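Local coordinates for protein peptidoglycan hydrolase FlgJ (Sphingomonas sp. A1, PDB 2ZYC) that probably hydrolyses peptidoglycan in the periplasm so that the flagellar rod can assemble, the present chain being its C-terminal glycoside hydrolase family 73 domain, at residues A[25-37]-A[136-149]. The protein carries 2 engineered substitutions. Numbering follows the deposited sequence.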
loop_
_atom_site.group_PDB
_atom_site.type_symbol
_atom_site.label_atom_id
_atom_site.label_comp_id
_atom_site.label_asym_id
_atom_site.label_seq_id
_atom_site.Cartn_x
_atom_site.Cartn_y
_atom_site.Cartn_z
ATOM N N HIS A 25 -2.865 -8.303 5.306
ATOM C CA HIS A 25 -1.713 -8.607 4.459
ATOM C C HIS A 25 -1.903 -8.178 3.004
ATOM O O HIS A 25 -0.916 -8.027 2.276
ATOM C CB HIS A 25 -1.289 -10.079 4.579
ATOM C CG HIS A 25 -2.142 -11.042 3.815
ATOM N ND1 HIS A 25 -3.442 -11.337 4.171
ATOM C CD2 HIS A 25 -1.856 -11.829 2.751
ATOM C CE1 HIS A 25 -3.925 -12.243 3.341
ATOM N NE2 HIS A 25 -2.985 -12.557 2.469
ATOM N N PHE A 26 -3.156 -7.979 2.580
ATOM C CA PHE A 26 -3.408 -7.422 1.232
ATOM C C PHE A 26 -2.776 -6.032 1.118
ATOM O O PHE A 26 -2.186 -5.688 0.085
ATOM C CB PHE A 26 -4.909 -7.306 0.922
ATOM C CG PHE A 26 -5.586 -8.615 0.579
ATOM C CD1 PHE A 26 -4.992 -9.842 0.862
ATOM C CD2 PHE A 26 -6.851 -8.606 -0.008
ATOM C CE1 PHE A 26 -5.634 -11.041 0.543
ATOM C CE2 PHE A 26 -7.504 -9.801 -0.314
ATOM C CZ PHE A 26 -6.888 -11.018 -0.031
ATOM N N LEU A 27 -2.902 -5.244 2.183
ATOM C CA LEU A 27 -2.377 -3.878 2.204
ATOM C C LEU A 27 -0.861 -3.838 2.391
ATOM O O LEU A 27 -0.183 -2.978 1.821
ATOM C CB LEU A 27 -3.088 -3.041 3.276
ATOM C CG LEU A 27 -4.601 -2.865 3.085
ATOM C CD1 LEU A 27 -5.164 -2.002 4.191
ATOM C CD2 LEU A 27 -4.939 -2.263 1.719
ATOM N N VAL A 28 -0.337 -4.766 3.191
ATOM C CA VAL A 28 1.116 -4.933 3.343
ATOM C C VAL A 28 1.736 -5.297 1.992
ATOM O O VAL A 28 2.756 -4.725 1.593
ATOM C CB VAL A 28 1.475 -6.019 4.387
ATOM C CG1 VAL A 28 3.002 -6.257 4.418
ATOM C CG2 VAL A 28 0.950 -5.627 5.783
ATOM N N ALA A 29 1.101 -6.241 1.295
ATOM C CA ALA A 29 1.559 -6.669 -0.022
ATOM C C ALA A 29 1.575 -5.504 -0.990
ATOM O O ALA A 29 2.560 -5.294 -1.707
ATOM C CB ALA A 29 0.688 -7.794 -0.558
ATOM N N GLN A 30 0.494 -4.729 -0.991
ATOM C CA GLN A 30 0.385 -3.616 -1.925
ATOM C C GLN A 30 1.484 -2.574 -1.702
ATOM O O GLN A 30 2.117 -2.108 -2.667
ATOM C CB GLN A 30 -0.992 -2.974 -1.863
ATOM C CG GLN A 30 -1.224 -2.016 -3.038
ATOM C CD GLN A 30 -2.520 -1.258 -2.937
ATOM O OE1 GLN A 30 -3.258 -1.392 -1.960
ATOM N NE2 GLN A 30 -2.811 -0.448 -3.957
ATOM N N ALA A 31 1.711 -2.232 -0.438
ATOM C CA ALA A 31 2.761 -1.281 -0.062
ATOM C C ALA A 31 4.148 -1.810 -0.453
ATOM O O ALA A 31 4.989 -1.053 -0.941
ATOM C CB ALA A 31 2.692 -0.987 1.417
ATOM N N ALA A 32 4.365 -3.105 -0.235
ATOM C CA ALA A 32 5.603 -3.785 -0.629
ATOM C C ALA A 32 5.847 -3.713 -2.141
ATOM O O ALA A 32 6.960 -3.430 -2.584
ATOM C CB ALA A 32 5.579 -5.236 -0.179
ATOM N N LEU A 33 4.809 -3.987 -2.925
ATOM C CA LEU A 33 4.928 -3.936 -4.378
ATOM C C LEU A 33 5.275 -2.513 -4.827
ATOM O O LEU A 33 6.154 -2.311 -5.682
ATOM C CB LEU A 33 3.627 -4.406 -5.037
ATOM C CG LEU A 33 3.608 -4.400 -6.575
ATOM C CD1 LEU A 33 4.708 -5.306 -7.129
ATOM C CD2 LEU A 33 2.246 -4.843 -7.081
ATOM N N GLU A 34 4.596 -1.535 -4.230
ATOM C CA GLU A 34 4.761 -0.132 -4.618
ATOM C C GLU A 34 6.142 0.443 -4.320
ATOM O O GLU A 34 6.619 1.321 -5.035
ATOM C CB GLU A 34 3.681 0.747 -3.973
ATOM C CG GLU A 34 2.295 0.559 -4.581
ATOM C CD GLU A 34 2.295 0.694 -6.104
ATOM O OE1 GLU A 34 2.897 1.661 -6.619
ATOM O OE2 GLU A 34 1.684 -0.162 -6.782
ATOM N N THR A 35 6.790 -0.062 -3.279
ATOM C CA THR A 35 8.021 0.558 -2.800
ATOM C C THR A 35 9.200 -0.407 -2.719
ATOM O O THR A 35 10.200 -0.088 -2.083
ATOM C CB THR A 35 7.832 1.183 -1.395
ATOM O OG1 THR A 35 7.486 0.156 -0.461
ATOM C CG2 THR A 35 6.767 2.267 -1.405
ATOM N N GLY A 36 9.078 -1.572 -3.353
ATOM C CA GLY A 36 10.118 -2.604 -3.285
ATOM C C GLY A 36 10.419 -2.950 -1.843
ATOM O O GLY A 36 11.569 -2.850 -1.393
ATOM N N TRP A 37 9.371 -3.316 -1.104
ATOM C CA TRP A 37 9.489 -3.639 0.322
ATOM C C TRP A 37 10.199 -2.524 1.095
ATOM O O TRP A 37 11.078 -2.787 1.920
ATOM C CB TRP A 37 10.195 -4.993 0.519
ATOM C CG TRP A 37 9.519 -6.140 -0.159
ATOM C CD1 TRP A 37 9.676 -6.530 -1.458
ATOM C CD2 TRP A 37 8.582 -7.053 0.423
ATOM N NE1 TRP A 37 8.885 -7.618 -1.729
ATOM C CE2 TRP A 37 8.210 -7.969 -0.589
ATOM C CE3 TRP A 37 8.014 -7.185 1.703
ATOM C CZ2 TRP A 37 7.290 -9.002 -0.370
ATOM C CZ3 TRP A 37 7.104 -8.221 1.923
ATOM C CH2 TRP A 37 6.752 -9.115 0.890
ATOM N N TYR A 136 -1.311 -5.410 -13.472
ATOM C CA TYR A 136 -1.296 -5.012 -12.053
ATOM C C TYR A 136 -1.891 -6.056 -11.116
ATOM O O TYR A 136 -1.285 -6.386 -10.090
ATOM C CB TYR A 136 -1.950 -3.637 -11.803
ATOM C CG TYR A 136 -1.715 -3.155 -10.379
ATOM C CD1 TYR A 136 -0.477 -2.632 -9.998
ATOM C CD2 TYR A 136 -2.715 -3.257 -9.411
ATOM C CE1 TYR A 136 -0.242 -2.209 -8.691
ATOM C CE2 TYR A 136 -2.491 -2.835 -8.099
ATOM C CZ TYR A 136 -1.255 -2.308 -7.752
ATOM O OH TYR A 136 -1.012 -1.887 -6.462
ATOM N N ALA A 137 -3.064 -6.582 -11.470
ATOM C CA ALA A 137 -3.743 -7.567 -10.637
ATOM C C ALA A 137 -2.918 -8.842 -10.473
ATOM O O ALA A 137 -2.803 -9.374 -9.372
ATOM C CB ALA A 137 -5.145 -7.878 -11.179
ATOM N N ASP A 138 -2.321 -9.305 -11.571
ATOM C CA ASP A 138 -1.470 -10.490 -11.544
ATOM C C ASP A 138 -0.244 -10.273 -10.659
ATOM O O ASP A 138 0.106 -11.137 -9.855
ATOM C CB ASP A 138 -1.019 -10.868 -12.957
ATOM C CG ASP A 138 -2.112 -11.550 -13.767
ATOM O OD1 ASP A 138 -3.163 -11.926 -13.200
ATOM O OD2 ASP A 138 -1.904 -11.709 -14.990
ATOM N N LYS A 139 0.398 -9.119 -10.821
ATOM C CA LYS A 139 1.609 -8.796 -10.058
ATOM C C LYS A 139 1.321 -8.645 -8.563
ATOM O O LYS A 139 2.067 -9.174 -7.729
ATOM C CB LYS A 139 2.275 -7.544 -10.616
ATOM C CG LYS A 139 2.893 -7.759 -11.988
ATOM C CD LYS A 139 3.351 -6.444 -12.570
ATOM C CE LYS A 139 3.816 -6.613 -14.006
ATOM N NZ LYS A 139 3.937 -5.286 -14.662
ATOM N N LEU A 140 0.231 -7.958 -8.222
ATOM C CA LEU A 140 -0.132 -7.792 -6.814
ATOM C C LEU A 140 -0.598 -9.091 -6.172
ATOM O O LEU A 140 -0.221 -9.406 -5.037
ATOM C CB LEU A 140 -1.180 -6.678 -6.632
ATOM C CG LEU A 140 -1.641 -6.378 -5.198
ATOM C CD1 LEU A 140 -0.461 -6.125 -4.250
ATOM C CD2 LEU A 140 -2.596 -5.194 -5.192
ATOM N N ALA A 141 -1.413 -9.850 -6.896
ATOM C CA ALA A 141 -1.857 -11.167 -6.420
ATOM C C ALA A 141 -0.652 -12.081 -6.140
ATOM O O ALA A 141 -0.645 -12.811 -5.147
ATOM C CB ALA A 141 -2.816 -11.813 -7.416
ATOM N N ARG A 142 0.365 -12.019 -7.001
ATOM C CA ARG A 142 1.576 -12.817 -6.800
ATOM C C ARG A 142 2.267 -12.498 -5.462
ATOM O O ARG A 142 2.744 -13.401 -4.778
ATOM C CB ARG A 142 2.559 -12.666 -7.975
ATOM C CG ARG A 142 3.634 -13.760 -7.992
ATOM C CD ARG A 142 4.643 -13.585 -9.129
ATOM N NE ARG A 142 5.546 -14.739 -9.198
ATOM C CZ ARG A 142 6.717 -14.752 -9.831
ATOM N NH1 ARG A 142 7.460 -15.857 -9.827
ATOM N NH2 ARG A 142 7.149 -13.667 -10.464
ATOM N N VAL A 143 2.309 -11.220 -5.087
ATOM C CA VAL A 143 2.903 -10.830 -3.806
ATOM C C VAL A 143 2.009 -11.296 -2.646
ATOM O O VAL A 143 2.499 -11.855 -1.655
ATOM C CB VAL A 143 3.184 -9.296 -3.711
ATOM C CG1 VAL A 143 3.786 -8.930 -2.353
ATOM C CG2 VAL A 143 4.125 -8.843 -4.823
ATOM N N ILE A 144 0.703 -11.072 -2.788
ATOM C CA ILE A 144 -0.267 -11.428 -1.755
ATOM C C ILE A 144 -0.217 -12.919 -1.405
ATOM O O ILE A 144 -0.249 -13.288 -0.226
ATOM C CB ILE A 144 -1.704 -11.008 -2.157
ATOM C CG1 ILE A 144 -1.833 -9.478 -2.122
ATOM C CG2 ILE A 144 -2.744 -11.647 -1.226
ATOM C CD1 ILE A 144 -3.166 -8.937 -2.646
ATOM N N ASN A 145 -0.131 -13.748 -2.445
ATOM C CA ASN A 145 -0.173 -15.206 -2.339
ATOM C C ASN A 145 1.210 -15.860 -2.221
ATOM O O ASN A 145 1.310 -17.078 -2.079
ATOM C CB ASN A 145 -0.938 -15.786 -3.539
ATOM C CG ASN A 145 -2.410 -15.346 -3.574
ATOM O OD1 ASN A 145 -2.977 -15.113 -4.648
ATOM N ND2 ASN A 145 -3.023 -15.230 -2.401
ATOM N N GLY A 146 2.262 -15.044 -2.241
ATOM C CA GLY A 146 3.642 -15.540 -2.322
ATOM C C GLY A 146 4.252 -15.986 -1.007
ATOM O O GLY A 146 3.826 -15.552 0.073
ATOM N N ASN A 147 5.263 -16.851 -1.114
ATOM C CA ASN A 147 5.974 -17.389 0.044
ATOM C C ASN A 147 6.799 -16.324 0.758
ATOM O O ASN A 147 6.983 -16.390 1.970
ATOM C CB ASN A 147 6.884 -18.553 -0.373
ATOM C CG ASN A 147 6.107 -19.766 -0.864
ATOM O OD1 ASN A 147 5.119 -20.184 -0.256
ATOM N ND2 ASN A 147 6.562 -20.343 -1.967
ATOM N N ALA A 148 7.307 -15.354 -0.007
ATOM C CA ALA A 148 8.123 -14.272 0.554
ATOM C C ALA A 148 7.337 -13.515 1.618
ATOM O O ALA A 148 7.806 -13.363 2.747
ATOM C CB ALA A 148 8.594 -13.318 -0.532
ATOM N N LEU A 149 6.139 -13.054 1.252
ATOM C CA LEU A 149 5.259 -12.383 2.207
ATOM C C LEU A 149 4.832 -13.311 3.343
ATOM O O LEU A 149 4.889 -12.922 4.510
ATOM C CB LEU A 149 4.019 -11.799 1.513
ATOM C CG LEU A 149 3.065 -11.012 2.424
ATOM C CD1 LEU A 149 3.755 -9.822 3.085
ATOM C CD2 LEU A 149 1.817 -10.563 1.670
#
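Tyr136 OH is held by two polar groups of helix 25-35: it donates to Glu34 OE2 at 3.2 Å, meeting the carboxylate on its anti side, 24° out of its plane, and accepts a weak bond from Gln30 NE2. With CG anti to the backbone N (chi1 -171°), the phenol reaches from helix 136-145 to both partners, while Glu34 OE1 is turned to Asn55. A phenylalanine in place of Tyr136 would probably leave Glu34 OE2 and Gln30 NE2 without this shared hydroxyl, so that the carboxylate would rely more on its bond to Asn55.

Beyond this polar end the contact is apolar. Leu33 enters as a knob among Tyr136, Lys139, Leu140 and Val143, its CD2 lying 3.9 Å from Leu140 CB. One turn earlier Ala29 fills a second hole, where its CB presses tightly on Ile144 CG1 at 3.4 Å. Ile144 also sets CD1 over one face of the Phe26 ring, and Leu149 CD1 meets the Trp37 indole at its edge, 3.8 Å from CH2.

The axes of segments 25-35 and 136-145 approach to 8.7 Å at 121° within the lysozyme-like domain, and Leu149 adds the start of helix 147-156. Helix 118-127 packs beside both through Phe121 and Gln126, and helix 3-20 lies against Val28 and Ala31.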